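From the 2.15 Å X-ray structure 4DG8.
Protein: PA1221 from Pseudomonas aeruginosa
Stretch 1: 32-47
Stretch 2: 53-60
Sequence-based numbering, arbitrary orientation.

Stretch 1 32-47: RFSEMAALHPHREAIR
Stretch 2, residues 53-60: VDYRQLLD

Residues 32-39 form the last turns of a helix, a type I turn from H40 to R43 redirects the chain, and 44-47 run as a strand. Stretch 2 enters as a strand at 53-54 and turns into a helix from Y55 onward. The two helix axes approach to 9.2 Å, with N-to-C directions 136° apart; strand 44-47 lies 7.8 Å from the axis of helix 55-60, at 75°. Together the pieces of stretch 1 make a hollow that Y55 fills, and the contact buries 830 Å² in all.

The strands pair antiparallel. I46 and V53 form the hydrogen-bonded pair (CA-CA 5.2 Å), with I46 N to V53 O at 3.1 Å and V53 N to I46 O at 3.0 Å. E44 and D54 form a non-hydrogen-bonded pair, CA-CA 4.4 Å. Between them the register slips by one at a bulge: A45, at phi/psi -88/-35, also directs its N to V53 O (2.9 Å), so one carbonyl receives two consecutive amides. At the bulge the A45 methyl points toward stretch 2, where CB sits over one face of the Y55 ring, 3.8 Å from its centroid and 18° off the normal.

Y55 (chi1 -85°, chi2 81°) is the largest bump, covered over 153 Å². Besides A45, its ring meets M36, whose CB is 4.1 Å from Y55 CE2, and F33 (chi1 t, chi2 87°), whose CE1 lies 3.7 Å from Y55 CD2. The two rings are near parallel, at 29°, but slid apart, centroids 5.5 Å distant, so they barely overlap. At the root of the tyrosine, A37 CA is 3.9 Å from Y55 CB, and the two CB atoms are 4.1 Å apart.

F33 reaches farther along the helix, its CZ 3.8 Å from L58 CD2 and its edge against L59, CE2 to CB 4.0 Å. L59 (t, p) packs its CD2 4.0 Å from A37 CB. L58 (t, p) wedges between helix and strand, with CD2 4.1 Å from A45 CB and CD1 4.1 Å from CD1 of I46 (m, t).

The turn fits over the start of helix 55-60. R56 N donates almost straight to P41 O (3.0 Å, 178°), and Y55 N donates to R43 O (3.3 Å, 144°). D54 (chi1 p) caps the helix, its OD1 accepting from Q57 N at 3.0 Å, while D54 N donates to Q57 OE1 at 2.9 Å. Its other oxygen, OD2, accepts from H42 ND1 (3.0 Å) at the edge of the imidazole, tying the cap to the turn.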

# COMPACT_ATOMS: atom_id res chain seq x y z
N ARG A 32 -12.38 -8.20 15.97
CA ARG A 32 -12.46 -6.78 16.28
C ARG A 32 -13.64 -6.12 15.56
O ARG A 32 -14.44 -5.38 16.17
CB ARG A 32 -11.16 -6.07 15.93
CG ARG A 32 -11.20 -4.57 16.11
CD ARG A 32 -11.33 -4.16 17.55
NE ARG A 32 -11.45 -2.70 17.64
CZ ARG A 32 -11.46 -2.00 18.77
NH1 ARG A 32 -11.36 -2.61 19.94
NH2 ARG A 32 -11.58 -0.67 18.72
N PHE A 33 -13.77 -6.43 14.27
CA PHE A 33 -14.93 -5.95 13.54
C PHE A 33 -16.23 -6.37 14.22
O PHE A 33 -17.17 -5.59 14.30
CB PHE A 33 -14.94 -6.36 12.06
CG PHE A 33 -16.13 -5.82 11.32
CD1 PHE A 33 -16.09 -4.57 10.74
CD2 PHE A 33 -17.33 -6.52 11.31
CE1 PHE A 33 -17.22 -4.03 10.11
CE2 PHE A 33 -18.46 -6.00 10.68
CZ PHE A 33 -18.41 -4.76 10.07
N SER A 34 -16.29 -7.61 14.69
CA SER A 34 -17.51 -8.09 15.31
C SER A 34 -17.81 -7.30 16.58
O SER A 34 -18.97 -7.01 16.88
CB SER A 34 -17.41 -9.59 15.62
OG SER A 34 -17.51 -10.34 14.42
N GLU A 35 -16.76 -6.98 17.32
CA GLU A 35 -16.89 -6.19 18.54
C GLU A 35 -17.53 -4.82 18.19
O GLU A 35 -18.51 -4.38 18.81
CB GLU A 35 -15.52 -6.01 19.19
CG GLU A 35 -15.53 -5.20 20.48
CD GLU A 35 -14.13 -4.90 21.01
OE1 GLU A 35 -13.14 -5.42 20.46
OE2 GLU A 35 -14.03 -4.14 22.00
N MET A 36 -16.97 -4.18 17.18
CA MET A 36 -17.46 -2.88 16.72
C MET A 36 -18.91 -2.96 16.25
O MET A 36 -19.71 -2.07 16.54
CB MET A 36 -16.57 -2.31 15.59
CG MET A 36 -15.14 -1.95 16.02
SD MET A 36 -15.06 -0.64 17.25
CE MET A 36 -15.03 -1.58 18.78
N ALA A 37 -19.26 -4.02 15.53
CA ALA A 37 -20.63 -4.12 15.00
C ALA A 37 -21.63 -4.37 16.12
O ALA A 37 -22.79 -3.96 16.02
CB ALA A 37 -20.72 -5.21 13.93
N ALA A 38 -21.17 -5.06 17.17
CA ALA A 38 -22.01 -5.30 18.34
C ALA A 38 -22.23 -4.02 19.15
O ALA A 38 -23.32 -3.77 19.67
CB ALA A 38 -21.40 -6.39 19.22
N LEU A 39 -21.16 -3.23 19.26
CA LEU A 39 -21.20 -2.00 20.04
C LEU A 39 -21.91 -0.88 19.30
O LEU A 39 -22.57 -0.04 19.92
CB LEU A 39 -19.78 -1.54 20.37
CG LEU A 39 -19.33 -1.63 21.82
CD1 LEU A 39 -18.86 -3.04 22.15
CD2 LEU A 39 -18.21 -0.63 22.07
N HIS A 40 -21.76 -0.86 17.98
CA HIS A 40 -22.29 0.23 17.16
C HIS A 40 -23.04 -0.27 15.93
O HIS A 40 -22.73 0.13 14.82
CB HIS A 40 -21.14 1.12 16.69
CG HIS A 40 -20.15 1.46 17.76
ND1 HIS A 40 -20.47 2.27 18.83
CD2 HIS A 40 -18.86 1.11 17.93
CE1 HIS A 40 -19.42 2.40 19.62
NE2 HIS A 40 -18.42 1.71 19.09
N PRO A 41 -24.07 -1.10 16.13
CA PRO A 41 -24.79 -1.66 14.98
C PRO A 41 -25.28 -0.59 13.99
O PRO A 41 -25.22 -0.81 12.79
CB PRO A 41 -25.99 -2.38 15.63
CG PRO A 41 -26.11 -1.76 17.02
CD PRO A 41 -24.69 -1.46 17.41
N HIS A 42 -25.79 0.54 14.51
CA HIS A 42 -26.37 1.58 13.66
C HIS A 42 -25.52 2.82 13.33
O HIS A 42 -26.00 3.73 12.66
CB HIS A 42 -27.80 1.91 14.16
CG HIS A 42 -28.67 0.70 14.20
ND1 HIS A 42 -28.83 -0.12 13.10
CD2 HIS A 42 -29.34 0.10 15.21
CE1 HIS A 42 -29.60 -1.15 13.43
NE2 HIS A 42 -29.91 -1.04 14.70
N ARG A 43 -24.27 2.86 13.79
CA ARG A 43 -23.29 3.82 13.26
C ARG A 43 -22.98 3.57 11.76
O ARG A 43 -23.12 2.46 11.27
CB ARG A 43 -21.98 3.75 14.04
CG ARG A 43 -21.94 4.53 15.35
CD ARG A 43 -20.50 4.55 15.85
NE ARG A 43 -20.33 5.33 17.08
CZ ARG A 43 -19.15 5.54 17.66
NH1 ARG A 43 -18.04 5.03 17.13
NH2 ARG A 43 -19.07 6.26 18.77
N GLU A 44 -22.55 4.61 11.06
CA GLU A 44 -22.29 4.52 9.62
C GLU A 44 -20.92 3.88 9.31
O GLU A 44 -19.86 4.38 9.69
CB GLU A 44 -22.36 5.94 9.06
CG GLU A 44 -22.36 6.04 7.58
CD GLU A 44 -22.51 7.48 7.13
OE1 GLU A 44 -22.00 8.36 7.84
OE2 GLU A 44 -23.15 7.72 6.09
N ALA A 45 -20.95 2.71 8.67
CA ALA A 45 -19.74 1.97 8.30
C ALA A 45 -19.16 2.37 6.95
O ALA A 45 -17.95 2.31 6.73
CB ALA A 45 -20.01 0.48 8.35
N ILE A 46 -20.04 2.71 6.01
CA ILE A 46 -19.66 3.04 4.65
C ILE A 46 -20.51 4.21 4.17
O ILE A 46 -21.73 4.16 4.27
CB ILE A 46 -19.93 1.87 3.68
CG1 ILE A 46 -19.16 0.60 4.07
CG2 ILE A 46 -19.59 2.26 2.26
CD1 ILE A 46 -19.52 -0.59 3.17
N ARG A 47 -19.88 5.23 3.61
CA ARG A 47 -20.62 6.29 2.95
C ARG A 47 -20.23 6.37 1.49
O ARG A 47 -19.05 6.58 1.17
CB ARG A 47 -20.36 7.65 3.63
CG ARG A 47 -20.87 8.85 2.79
CD ARG A 47 -22.37 9.02 2.91
NE ARG A 47 -22.70 9.51 4.24
CZ ARG A 47 -22.95 10.78 4.54
NH1 ARG A 47 -22.97 11.70 3.59
NH2 ARG A 47 -23.20 11.11 5.80
N VAL A 53 -24.25 2.61 4.58
CA VAL A 53 -24.48 1.26 5.06
C VAL A 53 -24.02 1.26 6.52
O VAL A 53 -22.92 1.74 6.81
CB VAL A 53 -23.66 0.22 4.23
CG1 VAL A 53 -23.65 -1.14 4.90
CG2 VAL A 53 -24.18 0.09 2.80
N ASP A 54 -24.82 0.75 7.45
CA ASP A 54 -24.35 0.71 8.84
C ASP A 54 -23.66 -0.62 9.19
O ASP A 54 -23.64 -1.55 8.38
CB ASP A 54 -25.45 1.13 9.85
CG ASP A 54 -26.59 0.10 10.00
OD1 ASP A 54 -26.37 -1.09 9.76
OD2 ASP A 54 -27.70 0.50 10.39
N TYR A 55 -23.10 -0.70 10.39
CA TYR A 55 -22.32 -1.86 10.79
C TYR A 55 -23.11 -3.16 10.68
O TYR A 55 -22.64 -4.10 10.06
CB TYR A 55 -21.71 -1.68 12.18
CG TYR A 55 -20.39 -0.95 12.11
CD1 TYR A 55 -20.36 0.44 12.02
CD2 TYR A 55 -19.18 -1.64 12.10
CE1 TYR A 55 -19.15 1.13 11.93
CE2 TYR A 55 -17.95 -0.96 12.02
CZ TYR A 55 -17.96 0.42 11.92
OH TYR A 55 -16.77 1.11 11.84
N ARG A 56 -24.30 -3.20 11.26
CA ARG A 56 -25.14 -4.39 11.17
C ARG A 56 -25.42 -4.80 9.70
O ARG A 56 -25.29 -5.96 9.36
CB ARG A 56 -26.44 -4.24 11.97
CG ARG A 56 -27.28 -5.52 12.11
N GLN A 57 -25.80 -3.86 8.85
CA GLN A 57 -26.04 -4.21 7.45
C GLN A 57 -24.77 -4.76 6.79
O GLN A 57 -24.84 -5.73 6.04
CB GLN A 57 -26.56 -3.02 6.65
CG GLN A 57 -27.69 -2.29 7.36
CD GLN A 57 -28.13 -1.02 6.64
OE1 GLN A 57 -27.34 -0.10 6.42
NE2 GLN A 57 -29.41 -0.97 6.28
N LEU A 58 -23.63 -4.15 7.09
CA LEU A 58 -22.35 -4.59 6.54
C LEU A 58 -22.06 -6.02 6.96
O LEU A 58 -21.75 -6.87 6.12
CB LEU A 58 -21.20 -3.66 6.95
CG LEU A 58 -19.84 -4.06 6.36
CD1 LEU A 58 -19.97 -4.33 4.85
CD2 LEU A 58 -18.74 -3.04 6.65
N LEU A 59 -22.19 -6.29 8.26
CA LEU A 59 -22.00 -7.62 8.83
C LEU A 59 -22.96 -8.66 8.24
O LEU A 59 -22.53 -9.74 7.89
CB LEU A 59 -22.10 -7.58 10.36
CG LEU A 59 -21.88 -8.90 11.14
CD1 LEU A 59 -20.53 -9.50 10.84
CD2 LEU A 59 -22.07 -8.71 12.64
N ASP A 60 -24.25 -8.33 8.13
CA ASP A 60 -25.22 -9.23 7.49
C ASP A 60 -24.86 -9.56 6.03
O ASP A 60 -24.91 -10.73 5.60
CB ASP A 60 -26.63 -8.63 7.50
CG ASP A 60 -27.25 -8.58 8.89
OD1 ASP A 60 -26.72 -9.23 9.83
OD2 ASP A 60 -28.29 -7.89 9.02